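Local coordinates for DNA polymerase III subunit beta (Deinococcus radiodurans, PDB 4TRT), which probably encircles DNA as a ring-shaped head-to-tail homodimer and tethers DNA polymerases and other proteins to it, conferring processivity, at residues M216-T221 / K225-L230; N49-L54 / P192-D197; A144-E147 / F153-I156; L18-P23 / L199-K204. One frame throughout, in Å; residues are numbered along the deposited sequence.

Followed from the N terminus, the chain first reaches residues 18-23, at the end of helix 8-21, and then residues 49-54, leading into strand 52-59. Both wait for partners in the central domain. Before those arrive, interaction 3 opens and closes within a few residues, joining 144-147 to 153-156. Residues 192-197 then close interaction 2 and 199-204 close interaction 4, so interaction 3 sits within the loop of interaction 2, and that loop within the one of interaction 4. Interaction 1, the 216-221/225-230 hairpin, follows in series. Strand 224-229 pairs with strand 52-59, and helices 8-21 and 193-202 also approach each other, joining the N-terminal and central domains.

Interaction 1. Residues M216-T221 / K225-L230; sequences MLTVTT and KMNLKL
Met216 folds its thioether back across the strand pair, so that CE rests 3.6 Å from Asn227 CB. The bend comes at the far end of the chain (chi3 -62°), while its CB lies beside the carbonyl oxygen of Leu228. Beneath this methyl group the Asn227 amide is fixed at both ends: OD1 accepts a 2.7 Å hydrogen bond from Thr218 OG1, and ND2 reaches Ser119 and Asp53. Leu217 and Leu228 form a hydrogen-bonded pair of an antiparallel beta hairpin, with Leu217 N to Leu228 O at 2.8 Å and Leu228 N to Leu217 O at 3.0 Å. Val219 and Met226 repeat the reciprocal bonding two residues further on. On the face opposite Thr218 and Asn227, Leu217 CB lies 4.2 Å from Leu228 CG and 4.0 Å from Leu230 CD2, so one methylene touches both leucines. The first torsion of Leu228 (chi1 51°) sets CG between its own N and carbonyl carbon and places it 3.7 Å from Leu217 O, with CD2 turned toward Val219 CG2. Ile191 of strand 189-192 packs on Leu217, Leu228 and Leu230 from this same side.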
loop_
_atom_site.group_PDB
_atom_site.type_symbol
_atom_site.label_atom_id
_atom_site.label_comp_id
_atom_site.label_asym_id
_atom_site.label_seq_id
_atom_site.Cartn_x
_atom_site.Cartn_y
_atom_site.Cartn_z
ATOM N N MET A 216 -13.234 -7.521 -33.017
ATOM C CA MET A 216 -12.228 -7.894 -32.039
ATOM C C MET A 216 -10.835 -7.670 -32.599
ATOM O O MET A 216 -10.657 -7.475 -33.802
ATOM C CB MET A 216 -12.414 -9.348 -31.573
ATOM C CG MET A 216 -12.063 -10.430 -32.590
ATOM S SD MET A 216 -12.080 -12.102 -31.883
ATOM C CE MET A 216 -10.795 -11.966 -30.640
ATOM N N LEU A 217 -9.861 -7.682 -31.700
ATOM C CA LEU A 217 -8.461 -7.496 -32.038
ATOM C C LEU A 217 -7.658 -8.518 -31.249
ATOM O O LEU A 217 -7.980 -8.802 -30.098
ATOM C CB LEU A 217 -8.015 -6.086 -31.657
ATOM C CG LEU A 217 -6.547 -5.704 -31.929
ATOM C CD1 LEU A 217 -6.320 -5.579 -33.427
ATOM C CD2 LEU A 217 -6.161 -4.410 -31.222
ATOM N N THR A 218 -6.633 -9.086 -31.878
ATOM C CA THR A 218 -5.657 -9.908 -31.179
ATOM C C THR A 218 -4.293 -9.217 -31.241
ATOM O O THR A 218 -3.816 -8.836 -32.318
ATOM C CB THR A 218 -5.554 -11.325 -31.783
ATOM O OG1 THR A 218 -6.835 -11.964 -31.732
ATOM C CG2 THR A 218 -4.529 -12.174 -31.011
ATOM N N VAL A 219 -3.688 -9.026 -30.073
ATOM C CA VAL A 219 -2.383 -8.402 -29.961
ATOM C C VAL A 219 -1.390 -9.440 -29.483
ATOM O O VAL A 219 -1.617 -10.090 -28.446
ATOM C CB VAL A 219 -2.399 -7.222 -28.972
ATOM C CG1 VAL A 219 -1.018 -6.581 -28.867
ATOM C CG2 VAL A 219 -3.424 -6.181 -29.406
ATOM N N THR A 220 -0.310 -9.604 -30.244
ATOM C CA THR A 220 0.716 -10.592 -29.938
ATOM C C THR A 220 2.060 -9.919 -29.718
ATOM O O THR A 220 2.517 -9.117 -30.541
ATOM C CB THR A 220 0.846 -11.636 -31.051
ATOM O OG1 THR A 220 -0.427 -12.239 -31.291
ATOM C CG2 THR A 220 1.843 -12.731 -30.657
ATOM N N THR A 221 2.683 -10.254 -28.595
ATOM C CA THR A 221 4.002 -9.767 -28.261
ATOM C C THR A 221 4.924 -10.959 -28.148
ATOM O O THR A 221 4.570 -12.087 -28.519
ATOM C CB THR A 221 4.021 -9.070 -26.893
ATOM O OG1 THR A 221 4.044 -10.071 -25.856
ATOM C CG2 THR A 221 2.830 -8.169 -26.718
ATOM N N LYS A 225 -0.307 -13.372 -25.918
ATOM C CA LYS A 225 -1.367 -13.114 -26.886
ATOM C C LYS A 225 -2.613 -12.648 -26.131
ATOM O O LYS A 225 -2.986 -13.247 -25.118
ATOM C CB LYS A 225 -1.706 -14.376 -27.668
ATOM C CG LYS A 225 -0.500 -15.123 -28.214
ATOM C CD LYS A 225 -0.948 -16.286 -29.082
ATOM C CE LYS A 225 0.184 -16.885 -29.901
ATOM N NZ LYS A 225 0.837 -17.985 -29.166
ATOM N N MET A 226 -3.264 -11.593 -26.614
ATOM C CA MET A 226 -4.468 -11.079 -25.955
ATOM C C MET A 226 -5.561 -10.861 -26.968
ATOM O O MET A 226 -5.321 -10.203 -27.998
ATOM C CB MET A 226 -4.173 -9.763 -25.230
ATOM C CG MET A 226 -5.368 -9.210 -24.463
ATOM S SD MET A 226 -5.092 -7.630 -23.655
ATOM C CE MET A 226 -4.254 -8.133 -22.165
ATOM N N ASN A 227 -6.750 -11.390 -26.672
ATOM C CA ASN A 227 -7.965 -11.087 -27.424
ATOM C C ASN A 227 -8.752 -10.020 -26.679
ATOM O O ASN A 227 -8.937 -10.110 -25.456
ATOM C CB ASN A 227 -8.873 -12.319 -27.593
ATOM C CG ASN A 227 -8.271 -13.398 -28.471
ATOM O OD1 ASN A 227 -7.447 -13.119 -29.347
ATOM N ND2 ASN A 227 -8.710 -14.650 -28.261
ATOM N N LEU A 228 -9.222 -9.019 -27.419
ATOM C CA LEU A 228 -10.087 -7.987 -26.862
ATOM C C LEU A 228 -11.132 -7.572 -27.870
ATOM O O LEU A 228 -10.959 -7.775 -29.076
ATOM C CB LEU A 228 -9.299 -6.762 -26.446
ATOM C CG LEU A 228 -8.356 -6.199 -27.513
ATOM C CD1 LEU A 228 -8.465 -4.686 -27.660
ATOM C CD2 LEU A 228 -6.922 -6.621 -27.205
ATOM N N LYS A 229 -12.211 -6.997 -27.355
ATOM C CA LYS A 229 -13.290 -6.508 -28.178
ATOM C C LYS A 229 -12.904 -5.146 -28.704
ATOM O O LYS A 229 -12.065 -4.471 -28.122
ATOM C CB LYS A 229 -14.565 -6.368 -27.362
ATOM C CG LYS A 229 -15.115 -7.677 -26.849
ATOM C CD LYS A 229 -16.325 -7.440 -25.963
ATOM C CE LYS A 229 -16.761 -8.727 -25.289
ATOM N NZ LYS A 229 -17.583 -8.396 -24.094
ATOM N N LEU A 230 -13.501 -4.757 -29.823
ATOM C CA LEU A 230 -13.329 -3.421 -30.367
ATOM C C LEU A 230 -14.703 -2.755 -30.383
ATOM O O LEU A 230 -15.704 -3.432 -30.580
ATOM C CB LEU A 230 -12.801 -3.493 -31.801
ATOM C CG LEU A 230 -11.351 -3.918 -32.007
ATOM C CD1 LEU A 230 -11.035 -3.997 -33.499
ATOM C CD2 LEU A 230 -10.422 -2.961 -31.278
#

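Interaction 2. Residues N49-L54 / P192-D197; sequences NLEIDL and PARSVD
Glu51 and Arg194 carry opposite charges, yet what touches is a methylene: Glu51 CG lies at the edge of the guanidinium, in its plane, 3.7 Å from Arg194 NH1. The nearest charged atoms, Glu51 OE1 and Arg194 NH1, stay 4.8 Å apart, and the carboxylate and guanidinium planes are turned 64° to each other. OE1 is instead engaged in a salt bridge with Lys229, which probably helps keep the carboxylate from Arg194; any attraction to the arginine would be longer-range. A bend in the arginine at chi3 (47°) swings its flat end across to the glutamate.

One residue further along the helix, a water supplies a polar link. It donates to Glu51 O at 2.8 Å and lies 2.6 Å from Ser195 OG, in a hydrogen bond that joins loop to helix without any direct bond between them. Beside this bridge, Ile52 CG2 comes to 3.5 Å from the same Ser195 OG, so the hydroxyl has an apolar neighbour as well as the water. Behind Ile52 lie Val21 of helix 8-21 and Met226 and Leu228 of the adjoining strand. The loop itself is held by Asn49, whose OD1 accepts from Ile52 N at 2.8 Å and from Glu51 N at 2.9 Å. This is an Asx turn, widened by the second bond into an Asx motif, in the tight connection between antiparallel strands 42-48 and 52-59, and it packs where the N-terminal domain meets the first turn of a central-domain helix.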
loop_
_atom_site.group_PDB
_atom_site.type_symbol
_atom_site.label_atom_id
_atom_site.label_comp_id
_atom_site.label_asym_id
_atom_site.label_seq_id
_atom_site.Cartn_x
_atom_site.Cartn_y
_atom_site.Cartn_z
ATOM N N ASN A 49 -11.487 -13.218 -18.599
ATOM C CA ASN A 49 -12.439 -12.574 -17.680
ATOM C C ASN A 49 -13.726 -12.203 -18.411
ATOM O O ASN A 49 -14.498 -11.363 -17.953
ATOM C CB ASN A 49 -11.824 -11.358 -16.984
ATOM C CG ASN A 49 -11.521 -10.221 -17.930
ATOM O OD1 ASN A 49 -11.870 -10.252 -19.115
ATOM N ND2 ASN A 49 -10.876 -9.187 -17.404
ATOM N N LEU A 50 -13.912 -12.817 -19.574
ATOM C CA LEU A 50 -15.064 -12.620 -20.444
ATOM C C LEU A 50 -14.982 -11.337 -21.279
ATOM O O LEU A 50 -15.663 -11.241 -22.286
ATOM C CB LEU A 50 -16.393 -12.705 -19.665
ATOM C CG LEU A 50 -16.577 -13.944 -18.777
ATOM C CD1 LEU A 50 -17.942 -13.945 -18.105
ATOM C CD2 LEU A 50 -16.383 -15.237 -19.550
ATOM N N GLU A 51 -14.160 -10.362 -20.893
ATOM C CA GLU A 51 -13.932 -9.179 -21.763
ATOM C C GLU A 51 -12.633 -9.311 -22.544
ATOM O O GLU A 51 -12.545 -8.871 -23.683
ATOM C CB GLU A 51 -13.927 -7.882 -20.951
ATOM C CG GLU A 51 -15.237 -7.608 -20.226
ATOM C CD GLU A 51 -16.441 -7.572 -21.160
ATOM O OE1 GLU A 51 -16.327 -7.076 -22.315
ATOM O OE2 GLU A 51 -17.516 -8.062 -20.750
ATOM N N ILE A 52 -11.626 -9.906 -21.927
ATOM C CA ILE A 52 -10.412 -10.251 -22.662
ATOM C C ILE A 52 -10.027 -11.705 -22.441
ATOM O O ILE A 52 -10.394 -12.294 -21.443
ATOM C CB ILE A 52 -9.227 -9.301 -22.348
ATOM C CG1 ILE A 52 -8.701 -9.476 -20.926
ATOM C CG2 ILE A 52 -9.603 -7.850 -22.610
ATOM C CD1 ILE A 52 -7.270 -8.997 -20.762
ATOM N N ASP A 53 -9.288 -12.272 -23.396
ATOM C CA ASP A 53 -8.611 -13.553 -23.221
ATOM C C ASP A 53 -7.133 -13.274 -23.253
ATOM O O ASP A 53 -6.679 -12.418 -24.004
ATOM C CB ASP A 53 -8.907 -14.547 -24.352
ATOM C CG ASP A 53 -10.378 -14.661 -24.678
ATOM O OD1 ASP A 53 -11.193 -14.631 -23.740
ATOM O OD2 ASP A 53 -10.708 -14.798 -25.878
ATOM N N LEU A 54 -6.381 -14.035 -22.471
ATOM C CA LEU A 54 -4.942 -13.861 -22.387
ATOM C C LEU A 54 -4.257 -15.213 -22.393
ATOM O O LEU A 54 -4.729 -16.165 -21.760
ATOM C CB LEU A 54 -4.602 -13.099 -21.109
ATOM C CG LEU A 54 -3.150 -12.744 -20.831
ATOM C CD1 LEU A 54 -2.627 -11.756 -21.871
ATOM C CD2 LEU A 54 -3.037 -12.191 -19.422
ATOM N N PRO A 192 -11.796 -0.599 -26.095
ATOM C CA PRO A 192 -12.419 -0.279 -24.805
ATOM C C PRO A 192 -11.366 0.097 -23.761
ATOM O O PRO A 192 -10.302 -0.531 -23.720
ATOM C CB PRO A 192 -13.146 -1.573 -24.436
ATOM C CG PRO A 192 -13.382 -2.262 -25.730
ATOM C CD PRO A 192 -12.195 -1.929 -26.582
ATOM N N ALA A 193 -11.622 1.147 -22.980
ATOM C CA ALA A 193 -10.615 1.676 -22.036
ATOM C C ALA A 193 -10.106 0.625 -21.050
ATOM O O ALA A 193 -8.901 0.570 -20.767
ATOM C CB ALA A 193 -11.156 2.869 -21.259
ATOM N N ARG A 194 -11.008 -0.171 -20.485
ATOM C CA ARG A 194 -10.590 -1.263 -19.564
ATOM C C ARG A 194 -9.695 -2.314 -20.250
ATOM O O ARG A 194 -8.821 -2.899 -19.620
ATOM C CB ARG A 194 -11.785 -1.960 -18.930
ATOM C CG ARG A 194 -12.541 -1.139 -17.897
ATOM C CD ARG A 194 -13.823 -1.818 -17.411
ATOM N NE ARG A 194 -13.617 -3.252 -17.069
ATOM C CZ ARG A 194 -14.111 -4.322 -17.720
ATOM N NH1 ARG A 194 -14.905 -4.196 -18.786
ATOM N NH2 ARG A 194 -13.810 -5.557 -17.289
ATOM N N SER A 195 -9.886 -2.533 -21.542
ATOM C CA SER A 195 -8.967 -3.388 -22.300
ATOM C C SER A 195 -7.609 -2.716 -22.559
ATOM O O SER A 195 -6.563 -3.386 -22.599
ATOM C CB SER A 195 -9.602 -3.818 -23.621
ATOM O OG SER A 195 -10.714 -4.635 -23.371
ATOM N N VAL A 196 -7.600 -1.395 -22.717
ATOM C CA VAL A 196 -6.326 -0.669 -22.761
ATOM C C VAL A 196 -5.539 -0.853 -21.449
ATOM O O VAL A 196 -4.330 -1.060 -21.483
ATOM C CB VAL A 196 -6.523 0.818 -23.111
ATOM C CG1 VAL A 196 -5.249 1.615 -22.867
ATOM C CG2 VAL A 196 -6.967 0.948 -24.554
ATOM N N ASP A 197 -6.225 -0.820 -20.308
ATOM C CA ASP A 197 -5.576 -1.043 -19.013
ATOM C C ASP A 197 -4.872 -2.400 -18.959
ATOM O O ASP A 197 -3.758 -2.508 -18.443
ATOM C CB ASP A 197 -6.579 -0.976 -17.867
ATOM C CG ASP A 197 -7.166 0.401 -17.678
ATOM O OD1 ASP A 197 -6.496 1.398 -18.011
ATOM O OD2 ASP A 197 -8.313 0.487 -17.201
HETATM O O HOH W 1 -12.418 -6.156 -24.538
#

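Interaction 3. Residues A144-E147 / F153-I156; sequences ASNE and FRGI
The amide of Asn146 and the guanidinium of Arg154 stand almost perpendicular, their planes 85° apart, and the two side chains cross at about a right angle. Neither flat group covers the other; instead the main-chain oxygen, Asn146 O, approaches the guanidinium obliquely and lies 3.5 Å from Arg154 CD, while Arg154 NH2 finds its hydrogen bond at Ala148 O in the intervening loop. The extended arginine chain runs along the backbone of residues 145-146, with its CG 3.2 Å from Ser145 O. A water completes the link, donating to Asn146 OD1 at 3.1 Å and to Arg154 O at 2.8 Å, and so tying the amide to the other segment's main chain. The backbones themselves meet in a weak hydrogen bond from Ser145 N to Phe153 O, 3.3 Å long. Ser145 was modelled in two conformations, and its distances belong to the one described. Ala144 CB packs 3.8 Å from Ile156 CD1. The Phe153 ring leaves the contact to meet Phe235 edge-to-face. The contact draws together the later part of the connection between helix 130-140 and strand 155-161, beside the start of helix 193-202, where Arg154 pairs through its backbone with Ala193, and Ala193 and Val196 pack against Ile156.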
loop_
_atom_site.group_PDB
_atom_site.type_symbol
_atom_site.label_atom_id
_atom_site.label_comp_id
_atom_site.label_asym_id
_atom_site.label_seq_id
_atom_site.Cartn_x
_atom_site.Cartn_y
_atom_site.Cartn_z
ATOM N N ALA A 144 -10.676 9.015 -21.328
ATOM C CA ALA A 144 -11.824 8.184 -21.700
ATOM C C ALA A 144 -12.737 8.039 -20.487
ATOM O O ALA A 144 -12.258 7.932 -19.364
ATOM C CB ALA A 144 -11.373 6.813 -22.182
ATOM N N SER A 145 -14.050 8.047 -20.714
ATOM C CA SER A 145 -15.004 7.815 -19.632
ATOM C C SER A 145 -16.004 6.752 -20.020
ATOM O O SER A 145 -16.625 6.805 -21.089
ATOM C CB SER A 145 -15.761 9.079 -19.210
ATOM O OG SER A 145 -16.771 8.741 -18.248
ATOM N N ASN A 146 -16.163 5.804 -19.110
ATOM C CA ASN A 146 -17.138 4.735 -19.235
ATOM C C ASN A 146 -18.562 5.258 -19.131
ATOM O O ASN A 146 -19.510 4.541 -19.463
ATOM C CB ASN A 146 -16.895 3.712 -18.116
ATOM C CG ASN A 146 -17.015 2.285 -18.591
ATOM O OD1 ASN A 146 -16.888 1.993 -19.788
ATOM N ND2 ASN A 146 -17.248 1.378 -17.651
ATOM N N GLU A 147 -18.714 6.493 -18.645
ATOM C CA GLU A 147 -20.032 7.077 -18.405
ATOM C C GLU A 147 -20.493 8.053 -19.497
ATOM O O GLU A 147 -21.549 8.677 -19.360
ATOM C CB GLU A 147 -20.030 7.795 -17.041
ATOM C CG GLU A 147 -19.541 6.944 -15.868
ATOM C CD GLU A 147 -20.647 6.251 -15.098
ATOM O OE1 GLU A 147 -21.648 6.899 -14.737
ATOM O OE2 GLU A 147 -20.506 5.047 -14.822
ATOM N N PHE A 153 -16.816 7.247 -26.884
ATOM C CA PHE A 153 -15.913 7.959 -25.951
ATOM C C PHE A 153 -15.488 7.110 -24.757
ATOM O O PHE A 153 -14.631 7.513 -23.957
ATOM C CB PHE A 153 -16.539 9.268 -25.446
ATOM C CG PHE A 153 -16.498 10.406 -26.440
ATOM C CD1 PHE A 153 -15.398 10.614 -27.273
ATOM C CD2 PHE A 153 -17.538 11.322 -26.487
ATOM C CE1 PHE A 153 -15.367 11.680 -28.155
ATOM C CE2 PHE A 153 -17.504 12.392 -27.373
ATOM C CZ PHE A 153 -16.414 12.572 -28.204
ATOM N N ARG A 154 -16.052 5.918 -24.661
ATOM C CA ARG A 154 -15.664 4.962 -23.644
ATOM C C ARG A 154 -14.411 4.198 -24.068
ATOM O O ARG A 154 -13.860 3.438 -23.285
ATOM C CB ARG A 154 -16.838 4.007 -23.315
ATOM C CG ARG A 154 -18.155 4.738 -23.050
ATOM C CD ARG A 154 -19.349 3.823 -22.834
ATOM N NE ARG A 154 -20.586 4.591 -22.986
ATOM C CZ ARG A 154 -21.761 4.088 -23.359
ATOM N NH1 ARG A 154 -21.893 2.787 -23.609
ATOM N NH2 ARG A 154 -22.809 4.899 -23.501
ATOM N N GLY A 155 -13.937 4.425 -25.290
ATOM C CA GLY A 155 -12.736 3.755 -25.783
ATOM C C GLY A 155 -11.632 4.699 -26.217
ATOM O O GLY A 155 -11.784 5.924 -26.170
ATOM N N ILE A 156 -10.498 4.121 -26.593
ATOM C CA ILE A 156 -9.363 4.890 -27.061
ATOM C C ILE A 156 -9.232 4.661 -28.577
ATOM O O ILE A 156 -9.163 3.510 -29.038
ATOM C CB ILE A 156 -8.047 4.480 -26.356
ATOM C CG1 ILE A 156 -7.978 4.967 -24.902
ATOM C CG2 ILE A 156 -6.862 5.107 -27.086
ATOM C CD1 ILE A 156 -9.062 4.479 -23.994
HETATM O O HOH W 2 -14.279 3.554 -20.486
#

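Interaction 4. Residues L18-P23 / L199-K204; sequences LERVIP and LIRVLK
Arg20 and Arg201 meet with their guanidinium planes nearly perpendicular, 89° apart. Arg20 NH1 sits at the edge of the Arg201 guanidinium, 3.2 Å from Arg201 NH1; both are donors and no hydrogen bond joins them. Arg201 was modelled in two conformations, so this geometry, the short approach included, holds for the one described. In return, the aliphatic part of Arg201 passes over one face of the Arg20 guanidinium, with CD 3.9 Å above the plane toward its rim and CB 3.6 Å from Arg20 NH2. A bend at chi3 (-49°) turns the end of Arg20 toward the neighbouring helix, whereas Arg201 reaches out with an extended chain.

In this ring fold, helices line the central channel and sheets form the outer wall; two exposed arginines on adjacent helices are consistent with a surface that faces DNA phosphates. Lys204, whose NZ bonds to Leu203 O, adds another positive charge nearby, 6.7 Å from Arg20 NH2.

Further out, the two helices are seated on a shared sheet. Leu18 and Val21 pack on Leu54 of strand 52-59, and Leu199 packs on Val219 and Met226 of the hairpin. Phe137 of helix 130-140 packs on Leu199 and Ile200, while a salt bridge from Glu19 to Arg80 ties helix 8-21 to helix 72-81.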
loop_
_atom_site.group_PDB
_atom_site.type_symbol
_atom_site.label_atom_id
_atom_site.label_comp_id
_atom_site.label_asym_id
_atom_site.label_seq_id
_atom_site.Cartn_x
_atom_site.Cartn_y
_atom_site.Cartn_z
ATOM N N LEU A 18 -1.443 -13.532 -15.779
ATOM C CA LEU A 18 -2.731 -14.212 -15.870
ATOM C C LEU A 18 -3.600 -14.002 -14.638
ATOM O O LEU A 18 -4.806 -13.834 -14.761
ATOM C CB LEU A 18 -2.554 -15.707 -16.139
ATOM C CG LEU A 18 -2.377 -15.917 -17.634
ATOM C CD1 LEU A 18 -1.482 -17.093 -17.947
ATOM C CD2 LEU A 18 -3.731 -16.006 -18.325
ATOM N N GLU A 19 -2.992 -13.959 -13.457
ATOM C CA GLU A 19 -3.770 -13.777 -12.240
ATOM C C GLU A 19 -4.397 -12.384 -12.133
ATOM O O GLU A 19 -5.410 -12.220 -11.460
ATOM C CB GLU A 19 -2.956 -14.120 -10.987
ATOM C CG GLU A 19 -2.099 -13.009 -10.428
ATOM C CD GLU A 19 -1.416 -13.392 -9.124
ATOM O OE1 GLU A 19 -0.271 -12.962 -8.919
ATOM O OE2 GLU A 19 -2.010 -14.108 -8.294
ATOM N N ARG A 20 -3.822 -11.390 -12.799
ATOM C CA ARG A 20 -4.455 -10.070 -12.815
ATOM C C ARG A 20 -5.690 -10.003 -13.728
ATOM O O ARG A 20 -6.558 -9.188 -13.483
ATOM C CB ARG A 20 -3.468 -8.945 -13.135
ATOM C CG ARG A 20 -2.634 -8.521 -11.927
ATOM C CD ARG A 20 -1.637 -7.454 -12.321
ATOM N NE ARG A 20 -0.893 -7.847 -13.523
ATOM C CZ ARG A 20 0.018 -7.093 -14.129
ATOM N NH1 ARG A 20 0.357 -5.909 -13.629
ATOM N NH2 ARG A 20 0.604 -7.542 -15.233
ATOM N N VAL A 21 -5.770 -10.874 -14.737
ATOM C CA VAL A 21 -6.930 -10.969 -15.650
ATOM C C VAL A 21 -8.010 -11.934 -15.140
ATOM O O VAL A 21 -9.199 -11.589 -15.080
ATOM C CB VAL A 21 -6.465 -11.424 -17.049
ATOM C CG1 VAL A 21 -7.649 -11.709 -17.968
ATOM C CG2 VAL A 21 -5.545 -10.377 -17.658
ATOM N N ILE A 22 -7.597 -13.148 -14.778
ATOM C CA ILE A 22 -8.537 -14.167 -14.319
ATOM C C ILE A 22 -9.177 -13.687 -13.012
ATOM O O ILE A 22 -8.456 -13.264 -12.098
ATOM C CB ILE A 22 -7.836 -15.535 -14.138
ATOM C CG1 ILE A 22 -7.269 -16.005 -15.475
ATOM C CG2 ILE A 22 -8.802 -16.572 -13.586
ATOM C CD1 ILE A 22 -6.396 -17.245 -15.436
ATOM N N PRO A 23 -10.526 -13.744 -12.908
ATOM C CA PRO A 23 -11.177 -13.396 -11.639
ATOM C C PRO A 23 -10.824 -14.351 -10.506
ATOM O O PRO A 23 -10.602 -15.542 -10.742
ATOM C CB PRO A 23 -12.693 -13.476 -11.966
ATOM C CG PRO A 23 -12.789 -13.464 -13.449
ATOM C CD PRO A 23 -11.506 -14.043 -13.971
ATOM N N LEU A 199 -3.885 -4.081 -21.622
ATOM C CA LEU A 199 -2.827 -4.036 -22.618
ATOM C C LEU A 199 -1.577 -3.397 -22.032
ATOM O O LEU A 199 -0.482 -3.909 -22.209
ATOM C CB LEU A 199 -3.271 -3.303 -23.887
ATOM C CG LEU A 199 -4.009 -4.131 -24.933
ATOM C CD1 LEU A 199 -4.621 -3.250 -26.018
ATOM C CD2 LEU A 199 -3.068 -5.171 -25.534
ATOM N N ILE A 200 -1.760 -2.294 -21.316
ATOM C CA ILE A 200 -0.661 -1.619 -20.650
ATOM C C ILE A 200 0.096 -2.572 -19.722
ATOM O O ILE A 200 1.316 -2.524 -19.652
ATOM C CB ILE A 200 -1.146 -0.368 -19.876
ATOM C CG1 ILE A 200 -1.584 0.714 -20.852
ATOM C CG2 ILE A 200 -0.052 0.185 -18.953
ATOM C CD1 ILE A 200 -2.364 1.829 -20.188
ATOM N N ARG A 201 -0.622 -3.445 -19.033
ATOM C CA ARG A 201 0.019 -4.366 -18.103
ATOM C C ARG A 201 0.855 -5.453 -18.781
ATOM O O ARG A 201 1.758 -5.992 -18.159
ATOM C CB ARG A 201 -1.029 -4.974 -17.185
ATOM C CG ARG A 201 -1.566 -3.926 -16.215
ATOM C CD ARG A 201 -2.798 -4.368 -15.447
ATOM N NE ARG A 201 -3.309 -3.274 -14.628
ATOM C CZ ARG A 201 -2.842 -2.966 -13.421
ATOM N NH1 ARG A 201 -1.859 -3.675 -12.893
ATOM N NH2 ARG A 201 -3.359 -1.950 -12.743
ATOM N N VAL A 202 0.583 -5.755 -20.053
ATOM C CA VAL A 202 1.332 -6.824 -20.762
ATOM C C VAL A 202 2.325 -6.352 -21.833
ATOM O O VAL A 202 3.238 -7.091 -22.188
ATOM C CB VAL A 202 0.398 -7.894 -21.382
ATOM C CG1 VAL A 202 -0.514 -8.521 -20.329
ATOM C CG2 VAL A 202 -0.403 -7.341 -22.534
ATOM N N LEU A 203 2.148 -5.155 -22.372
ATOM C CA LEU A 203 3.033 -4.683 -23.439
ATOM C C LEU A 203 4.430 -4.408 -22.885
ATOM O O LEU A 203 4.576 -3.858 -21.806
ATOM C CB LEU A 203 2.475 -3.409 -24.087
ATOM C CG LEU A 203 1.261 -3.605 -25.003
ATOM C CD1 LEU A 203 0.535 -2.285 -25.241
ATOM C CD2 LEU A 203 1.700 -4.244 -26.319
ATOM N N LYS A 204 5.453 -4.816 -23.624
ATOM C CA LYS A 204 6.844 -4.488 -23.281
ATOM C C LYS A 204 7.545 -3.933 -24.513
ATOM O O LYS A 204 6.984 -3.954 -25.603
ATOM C CB LYS A 204 7.570 -5.725 -22.752
ATOM C CG LYS A 204 7.102 -6.191 -21.376
ATOM C CD LYS A 204 7.618 -5.306 -20.247
ATOM C CE LYS A 204 6.786 -5.452 -18.973
ATOM N NZ LYS A 204 5.397 -4.925 -19.130
#